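Local structure of MerB2 (Bacillus megaterium, 5C17) at residues L26-T40 against Q74-P86. The protein probably cleaves the carbon-mercury bond of organomercurials as an alkylmercury lyase, and binds the mercury(II) ion. Residues are numbered along the deposited sequence; the frame is centred on the assembly and turned at random.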
ATOM      1  N   LEU A  26      -0.331  -0.661 -14.463  1.00  9.21           N
ATOM      2  CA  LEU A  26      -0.002  -0.628 -13.042  1.00  9.17           C
ATOM      3  C   LEU A  26       1.466  -0.931 -12.807  1.00  8.04           C
ATOM      4  O   LEU A  26       2.108  -0.264 -11.998  1.00  9.03           O
ATOM      5  CB  LEU A  26      -0.863  -1.594 -12.231  1.00  8.75           C
ATOM      6  CG  LEU A  26      -2.263  -1.083 -11.911  1.00  9.36           C
ATOM      7  CD1 LEU A  26      -3.126  -2.221 -11.406  1.00 10.47           C
ATOM      8  CD2 LEU A  26      -2.236   0.064 -10.887  1.00  9.74           C
ATOM      9  N   ARG A  27       2.019  -1.936 -13.496  1.00  8.45           N
ATOM     10  CA  ARG A  27       3.448  -2.227 -13.337  1.00  8.99           C
ATOM     11  C   ARG A  27       4.283  -1.010 -13.689  1.00  9.10           C
ATOM     12  O   ARG A  27       5.215  -0.625 -12.977  1.00  9.36           O
ATOM     13  CB  ARG A  27       3.879  -3.383 -14.233  1.00  9.03           C
ATOM     14  CG  ARG A  27       3.362  -4.748 -13.794  1.00  9.54           C
ATOM     15  CD  ARG A  27       3.798  -5.854 -14.780  1.00 10.34           C
ATOM     16  NE  ARG A  27       5.246  -5.961 -14.838  1.00 10.62           N
ATOM     17  CZ  ARG A  27       5.979  -6.637 -13.972  1.00 11.31           C
ATOM     18  NH1 ARG A  27       5.412  -7.325 -12.987  1.00 11.44           N
ATOM     19  NH2 ARG A  27       7.288  -6.601 -14.078  1.00 13.95           N
ATOM     20  N   THR A  28       3.960  -0.405 -14.824  1.00  9.07           N
ATOM     21  CA  THR A  28       4.734   0.709 -15.316  1.00  9.36           C
ATOM     22  C   THR A  28       4.696   1.860 -14.306  1.00  9.01           C
ATOM     23  O   THR A  28       5.727   2.485 -13.995  1.00 10.62           O
ATOM     24  CB  THR A  28       4.240   1.138 -16.715  1.00  9.63           C
ATOM     25  OG1 THR A  28       4.311   0.005 -17.602  1.00 10.34           O
ATOM     26  CG2 THR A  28       5.098   2.241 -17.263  1.00 10.98           C
ATOM     27  N   ILE A  29       3.520   2.131 -13.758  1.00  9.22           N
ATOM     28  CA  ILE A  29       3.390   3.210 -12.780  1.00  9.62           C
ATOM     29  C   ILE A  29       4.158   2.862 -11.493  1.00  9.19           C
ATOM     30  O   ILE A  29       4.980   3.634 -10.991  1.00 10.08           O
ATOM     31  CB  ILE A  29       1.918   3.480 -12.429  1.00  8.92           C
ATOM     32  CG1 ILE A  29       1.151   3.983 -13.659  1.00  9.44           C
ATOM     33  CG2 ILE A  29       1.828   4.510 -11.305  1.00  9.99           C
ATOM     34  CD1 ILE A  29      -0.384   4.021 -13.480  1.00 10.13           C
ATOM     35  N   PHE A  30       3.879   1.674 -10.970  1.00  9.19           N
ATOM     36  CA  PHE A  30       4.399   1.220  -9.679  1.00  9.04           C
ATOM     37  C   PHE A  30       5.922   1.232  -9.657  1.00  9.60           C
ATOM     38  O   PHE A  30       6.536   1.766  -8.734  1.00  9.94           O
ATOM     39  CB  PHE A  30       3.838  -0.173  -9.404  1.00 10.17           C
ATOM     40  CG  PHE A  30       4.216  -0.764  -8.067  1.00 10.48           C
ATOM     41  CD1 PHE A  30       3.639  -0.304  -6.883  1.00 10.44           C
ATOM     42  CD2 PHE A  30       5.104  -1.822  -8.003  1.00 10.70           C
ATOM     43  CE1 PHE A  30       3.965  -0.886  -5.662  1.00 11.39           C
ATOM     44  CE2 PHE A  30       5.425  -2.416  -6.790  1.00 11.41           C
ATOM     45  CZ  PHE A  30       4.858  -1.946  -5.623  1.00 11.49           C
ATOM     46  N   PHE A  31       6.547   0.666 -10.691  1.00 10.11           N
ATOM     47  CA  PHE A  31       7.992   0.595 -10.680  1.00 11.54           C
ATOM     48  C   PHE A  31       8.636   1.983 -10.950  1.00 11.18           C
ATOM     49  O   PHE A  31       9.759   2.235 -10.528  1.00 12.91           O
ATOM     50  CB  PHE A  31       8.473  -0.521 -11.617  1.00 13.78           C
ATOM     51  CG  PHE A  31       8.053  -1.908 -11.147  1.00 15.88           C
ATOM     52  CD1 PHE A  31       8.486  -2.398  -9.919  1.00 17.73           C
ATOM     53  CD2 PHE A  31       7.200  -2.700 -11.909  1.00 18.95           C
ATOM     54  CE1 PHE A  31       8.092  -3.650  -9.471  1.00 19.32           C
ATOM     55  CE2 PHE A  31       6.814  -3.965 -11.463  1.00 19.75           C
ATOM     56  CZ  PHE A  31       7.255  -4.427 -10.242  1.00 19.97           C
ATOM     57  N   SER A  32       7.915   2.900 -11.596  1.00 11.34           N
ATOM     58  CA  SER A  32       8.391   4.276 -11.727  1.00 12.55           C
ATOM     59  C   SER A  32       8.365   4.990 -10.363  1.00 12.24           C
ATOM     60  O   SER A  32       9.317   5.675  -9.995  1.00 13.01           O
ATOM     61  CB  SER A  32       7.539   5.035 -12.745  1.00 14.05           C
ATOM     62  OG  SER A  32       8.038   6.335 -12.958  1.00 15.90           O
ATOM     63  N   ILE A  33       7.279   4.823  -9.613  1.00 11.33           N
ATOM     64  CA  ILE A  33       7.176   5.396  -8.270  1.00 11.90           C
ATOM     65  C   ILE A  33       8.314   4.844  -7.391  1.00 11.26           C
ATOM     66  O   ILE A  33       8.924   5.590  -6.626  1.00 11.91           O
ATOM     67  CB  ILE A  33       5.794   5.082  -7.644  1.00 11.26           C
ATOM     68  CG1 ILE A  33       4.656   5.730  -8.469  1.00 13.08           C
ATOM     69  CG2 ILE A  33       5.721   5.554  -6.202  1.00 12.40           C
ATOM     70  CD1 ILE A  33       4.794   7.213  -8.706  1.00 14.68           C
ATOM     71  N   ARG A  34       8.588   3.544  -7.507  0.65 11.34           N
ATOM     72  CA  ARG A  34       9.702   2.914  -6.791  0.65 12.07           C
ATOM     73  C   ARG A  34      10.994   3.672  -7.047  0.65 12.51           C
ATOM     74  O   ARG A  34      11.825   3.836  -6.151  0.65 13.44           O
ATOM     75  CB  ARG A  34       9.870   1.460  -7.227  0.65 12.52           C
ATOM     76  CG  ARG A  34      11.081   0.732  -6.627  0.65 13.88           C
ATOM     77  CD  ARG A  34      11.468  -0.464  -7.477  0.65 14.23           C
ATOM     78  NE  ARG A  34      11.863  -0.078  -8.837  0.65 15.44           N
ATOM     79  CZ  ARG A  34      12.015  -0.935  -9.840  0.65 18.88           C
ATOM     80  NH1 ARG A  34      11.828  -2.230  -9.639  0.65 20.63           N
ATOM     81  NH2 ARG A  34      12.362  -0.499 -11.043  0.65 19.99           N
ATOM     82  N   ASP A  35      11.150   4.136  -8.282  1.00 13.27           N
ATOM     83  CA  ASP A  35      12.365   4.818  -8.713  1.00 14.55           C
ATOM     84  C   ASP A  35      12.303   6.323  -8.440  1.00 15.10           C
ATOM     85  O   ASP A  35      13.184   7.060  -8.862  1.00 17.14           O
ATOM     86  CB  ASP A  35      12.588   4.564 -10.214  1.00 16.84           C
ATOM     87  CG  ASP A  35      12.913   3.105 -10.526  1.00 21.92           C
ATOM     88  OD1 ASP A  35      13.344   2.382  -9.609  1.00 23.26           O
ATOM     89  OD2 ASP A  35      12.752   2.683 -11.697  1.00 24.54           O
ATOM     90  N   GLY A  36      11.261   6.775  -7.747  1.00 13.91           N
ATOM     91  CA  GLY A  36      11.122   8.173  -7.353  1.00 14.67           C
ATOM     92  C   GLY A  36      10.604   9.097  -8.447  1.00 15.65           C
ATOM     93  O   GLY A  36      10.710  10.322  -8.350  1.00 17.63           O
ATOM     94  N   GLN A  37      10.040   8.516  -9.495  1.00 16.01           N
ATOM     95  CA  GLN A  37       9.654   9.264 -10.683  1.00 17.17           C
ATOM     96  C   GLN A  37       8.139   9.315 -10.815  1.00 14.98           C
ATOM     97  O   GLN A  37       7.494   8.291 -11.026  1.00 15.39           O
ATOM     98  CB  GLN A  37      10.273   8.595 -11.916  1.00 21.67           C
ATOM     99  CG  GLN A  37       9.882   9.210 -13.259  1.00 26.66           C
ATOM    100  CD  GLN A  37      10.344  10.647 -13.409  1.00 30.87           C
ATOM    101  OE1 GLN A  37      11.549  10.924 -13.471  1.00 32.95           O
ATOM    102  NE2 GLN A  37       9.386  11.580 -13.470  1.00 32.30           N
ATOM    103  N   ALA A  38       7.575  10.516 -10.730  1.00 14.64           N
ATOM    104  CA  ALA A  38       6.162  10.712 -11.010  1.00 14.42           C
ATOM    105  C   ALA A  38       5.881  10.329 -12.457  1.00 13.56           C
ATOM    106  O   ALA A  38       6.771  10.417 -13.324  1.00 15.30           O
ATOM    107  CB  ALA A  38       5.765  12.140 -10.756  1.00 15.16           C
ATOM    108  N   VAL A  39       4.642   9.942 -12.726  1.00 11.92           N
ATOM    109  CA  VAL A  39       4.259   9.376 -14.010  1.00 12.71           C
ATOM    110  C   VAL A  39       3.217  10.243 -14.694  1.00 11.62           C
ATOM    111  O   VAL A  39       2.311  10.769 -14.064  1.00 12.30           O
ATOM    112  CB  VAL A  39       3.709   7.936 -13.815  1.00 13.62           C
ATOM    113  CG1 VAL A  39       3.316   7.316 -15.135  1.00 14.14           C
ATOM    114  CG2 VAL A  39       4.763   7.071 -13.133  1.00 14.52           C
ATOM    115  N   THR A  40       3.365  10.393 -16.000  1.00 13.56           N
ATOM    116  CA  THR A  40       2.386  11.098 -16.812  1.00 14.62           C
ATOM    117  C   THR A  40       1.766  10.163 -17.826  1.00 13.19           C
ATOM    118  O   THR A  40       2.304   9.089 -18.092  1.00 13.59           O
ATOM    119  CB  THR A  40       3.027  12.219 -17.594  1.00 17.29           C
ATOM    120  OG1 THR A  40       4.010  11.667 -18.478  1.00 18.20           O
ATOM    121  CG2 THR A  40       3.673  13.230 -16.674  1.00 19.74           C
ATOM    122  N   GLN A  74      -2.496  16.547 -11.842  1.00 12.99           N
ATOM    123  CA  GLN A  74      -2.798  15.257 -12.467  1.00 12.24           C
ATOM    124  C   GLN A  74      -1.616  14.338 -12.734  1.00 11.55           C
ATOM    125  O   GLN A  74      -1.812  13.238 -13.230  1.00 13.25           O
ATOM    126  CB  GLN A  74      -3.652  15.417 -13.736  1.00 14.76           C
ATOM    127  CG  GLN A  74      -4.988  16.108 -13.445  1.00 17.21           C
ATOM    128  CD  GLN A  74      -5.785  15.413 -12.343  1.00 19.06           C
ATOM    129  OE1 GLN A  74      -6.339  14.332 -12.551  1.00 21.19           O
ATOM    130  NE2 GLN A  74      -5.843  16.029 -11.167  1.00 19.18           N
ATOM    131  N   LYS A  75      -0.401  14.717 -12.360  1.00 12.20           N
ATOM    132  CA  LYS A  75       0.683  13.732 -12.429  1.00 12.67           C
ATOM    133  C   LYS A  75       0.432  12.636 -11.401  1.00 10.84           C
ATOM    134  O   LYS A  75      -0.083  12.891 -10.304  1.00 11.04           O
ATOM    135  CB  LYS A  75       2.044  14.345 -12.164  1.00 15.84           C
ATOM    136  CG  LYS A  75       2.496  15.294 -13.245  1.00 18.71           C
ATOM    137  CD  LYS A  75       3.960  15.681 -13.055  1.00 23.00           C
ATOM    138  CE  LYS A  75       4.592  16.195 -14.325  1.00 27.91           C
ATOM    139  NZ  LYS A  75       5.157  17.550 -14.140  1.00 30.08           N
ATOM    140  N   ILE A  76       0.811  11.417 -11.757  1.00 10.00           N
ATOM    141  CA  ILE A  76       0.584  10.254 -10.894  1.00  9.85           C
ATOM    142  C   ILE A  76       1.761  10.087  -9.938  1.00  9.69           C
ATOM    143  O   ILE A  76       2.920   9.965 -10.372  1.00 10.61           O
ATOM    144  CB  ILE A  76       0.402   8.976 -11.739  1.00 10.08           C
ATOM    145  CG1 ILE A  76      -0.761   9.127 -12.723  1.00 11.14           C
ATOM    146  CG2 ILE A  76       0.199   7.744 -10.834  1.00 10.99           C
ATOM    147  CD1 ILE A  76      -0.731   8.124 -13.852  1.00 12.60           C
ATOM    148  N   VAL A  77       1.466  10.081  -8.640  1.00  9.07           N
ATOM    149  CA  VAL A  77       2.503  10.121  -7.610  1.00  9.81           C
ATOM    150  C   VAL A  77       2.425   8.957  -6.626  1.00  9.35           C
ATOM    151  O   VAL A  77       3.247   8.850  -5.719  1.00 11.31           O
ATOM    152  CB  VAL A  77       2.467  11.453  -6.826  1.00 11.27           C
ATOM    153  CG1 VAL A  77       2.846  12.609  -7.751  1.00 12.27           C
ATOM    154  CG2 VAL A  77       1.083  11.693  -6.181  1.00 11.10           C
ATOM    155  N   GLY A  78       1.443   8.086  -6.795  1.00  8.82           N
ATOM    156  CA  GLY A  78       1.325   6.932  -5.927  1.00  9.38           C
ATOM    157  C   GLY A  78       0.577   5.815  -6.608  1.00  8.84           C
ATOM    158  O   GLY A  78      -0.275   6.073  -7.465  1.00  9.10           O
ATOM    159  N   ALA A  79       0.894   4.575  -6.231  1.00  8.14           N
ATOM    160  CA  ALA A  79       0.204   3.420  -6.794  1.00  7.84           C
ATOM    161  C   ALA A  79       0.338   2.237  -5.847  1.00  8.15           C
ATOM    162  O   ALA A  79       1.427   1.985  -5.332  1.00  8.77           O
ATOM    163  CB  ALA A  79       0.777   3.052  -8.143  1.00  9.27           C
ATOM    164  N   LEU A  80      -0.766   1.532  -5.620  1.00  8.40           N
ATOM    165  CA  LEU A  80      -0.754   0.245  -4.925  1.00  7.94           C
ATOM    166  C   LEU A  80      -0.041   0.332  -3.577  1.00  9.21           C
ATOM    167  O   LEU A  80       0.671  -0.599  -3.191  1.00 10.69           O
ATOM    168  CB  LEU A  80      -0.129  -0.846  -5.799  1.00  9.40           C
ATOM    169  CG  LEU A  80      -0.774  -1.014  -7.178  1.00 10.01           C
ATOM    170  CD1 LEU A  80      -0.069  -2.070  -7.947  1.00 10.61           C
ATOM    171  CD2 LEU A  80      -2.246  -1.345  -7.109  1.00 11.76           C
ATOM    172  N   GLY A  81      -0.258   1.442  -2.874  1.00  8.38           N
ATOM    173  CA  GLY A  81       0.278   1.620  -1.521  1.00  8.66           C
ATOM    174  C   GLY A  81       1.579   2.396  -1.426  1.00  8.33           C
ATOM    175  O   GLY A  81       1.969   2.802  -0.343  1.00  9.58           O
ATOM    176  N   LEU A  82       2.254   2.584  -2.554  1.00  8.02           N
ATOM    177  CA  LEU A  82       3.554   3.229  -2.592  1.00  7.87           C
ATOM    178  C   LEU A  82       3.394   4.669  -3.099  1.00  8.49           C
ATOM    179  O   LEU A  82       2.689   4.901  -4.072  1.00  9.26           O
ATOM    180  CB  LEU A  82       4.461   2.450  -3.541  1.00  8.75           C
ATOM    181  CG  LEU A  82       5.912   2.913  -3.648  1.00 10.26           C
ATOM    182  CD1 LEU A  82       6.651   2.769  -2.326  1.00 12.06           C
ATOM    183  CD2 LEU A  82       6.624   2.137  -4.758  1.00 10.62           C
ATOM    184  N   SER A  83       4.089   5.614  -2.471  1.00  8.08           N
ATOM    185  CA  SER A  83       3.895   7.033  -2.748  1.00  9.34           C
ATOM    186  C   SER A  83       5.207   7.808  -2.736  1.00  9.48           C
ATOM    187  O   SER A  83       6.060   7.605  -1.872  1.00  9.78           O
ATOM    188  CB  SER A  83       2.977   7.626  -1.665  1.00 10.15           C
ATOM    189  OG  SER A  83       2.749   9.004  -1.864  1.00 10.27           O
ATOM    190  N   ILE A  84       5.349   8.731  -3.689  1.00  9.08           N
ATOM    191  CA  ILE A  84       6.473   9.649  -3.600  0.51 10.76           C
ATOM    192  C   ILE A  84       6.132  10.838  -2.703  1.00 11.63           C
ATOM    193  O   ILE A  84       7.037  11.467  -2.166  1.00 15.18           O
ATOM    194  CB  ILE A  84       7.015  10.101  -4.982  0.51 12.73           C
ATOM    195  CG1 ILE A  84       5.968  10.891  -5.774  0.51 14.23           C
ATOM    196  CG2 ILE A  84       7.464   8.893  -5.758  0.51 14.30           C
ATOM    197  CD1 ILE A  84       6.511  11.507  -7.054  0.51 15.60           C
ATOM    198  N   ILE A  85       4.846  11.134  -2.515  1.00 11.12           N
ATOM    199  CA  ILE A  85       4.446  12.263  -1.675  1.00 12.35           C
ATOM    200  C   ILE A  85       4.166  11.801  -0.242  1.00 11.22           C
ATOM    201  O   ILE A  85       3.808  10.639  -0.016  1.00 10.35           O
ATOM    202  CB  ILE A  85       3.252  13.048  -2.273  1.00 14.19           C
ATOM    203  CG1 ILE A  85       2.027  12.154  -2.448  1.00 15.01           C
ATOM    204  CG2 ILE A  85       3.669  13.701  -3.600  1.00 15.44           C
ATOM    205  CD1 ILE A  85       0.729  12.932  -2.774  1.00 16.85           C
ATOM    206  N   PRO A  86       4.360  12.692   0.741  1.00 11.87           N
ATOM    207  CA  PRO A  86       4.340  12.273   2.148  1.00 11.39           C
ATOM    208  C   PRO A  86       3.036  11.676   2.650  1.00 11.61           C
ATOM    209  O   PRO A  86       1.932  12.042   2.252  1.00 12.89           O
ATOM    210  CB  PRO A  86       4.639  13.563   2.916  1.00 12.89           C
ATOM    211  CG  PRO A  86       5.352  14.408   1.951  1.00 12.95           C
ATOM    212  CD  PRO A  86       4.752  14.105   0.612  1.00 13.44           C
TER
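A chi1 of -177° swings the F30 ring beside its own carbonyl carbon and out from helix 22-34 to the turn A79-L82, while chi1 and chi2 of I33, both near -60°, drop CD1 onto the backbone of strand 76-79. The F30 ring meets the carbonyl of A79 with its edge, CD1 standing 3.5 Å from A79 O in the ring plane; that oxygen also accepts the N-H of L82 within the type I' turn. L80 CB and L82 CB lie obliquely to the ring. I33 divides its branches: CD1 rests 3.6 Å from V77 C, and CG2 packs 3.7 Å from L82 CG as the two side chains run antiparallel alongside one another. One turn earlier in the helix, I29 CG2 touches both A79 CB (3.6 Å) and I76 CG2, its side chain set roughly perpendicular to that of I76.

Beyond the helix, a Schellman motif closed by G36 turns the chain back toward the sheet. There V39 and I76 form a single antiparallel hydrogen-bonded bridge, V39 N to I76 O at 2.9 Å and I76 N to V39 O at 2.8 Å. A38 CA adds a CA-H...O contact to I76 O at 3.4 Å. L109 of helix 103-113 touches both F30 and L82.

The example illustrates a helix laid across a sheet, with about 101° between the directions of segments 26-34 and 76-79: branched aliphatic groups and one aromatic edge make a largely apolar interface, and paired amides of the returning chain fix its register.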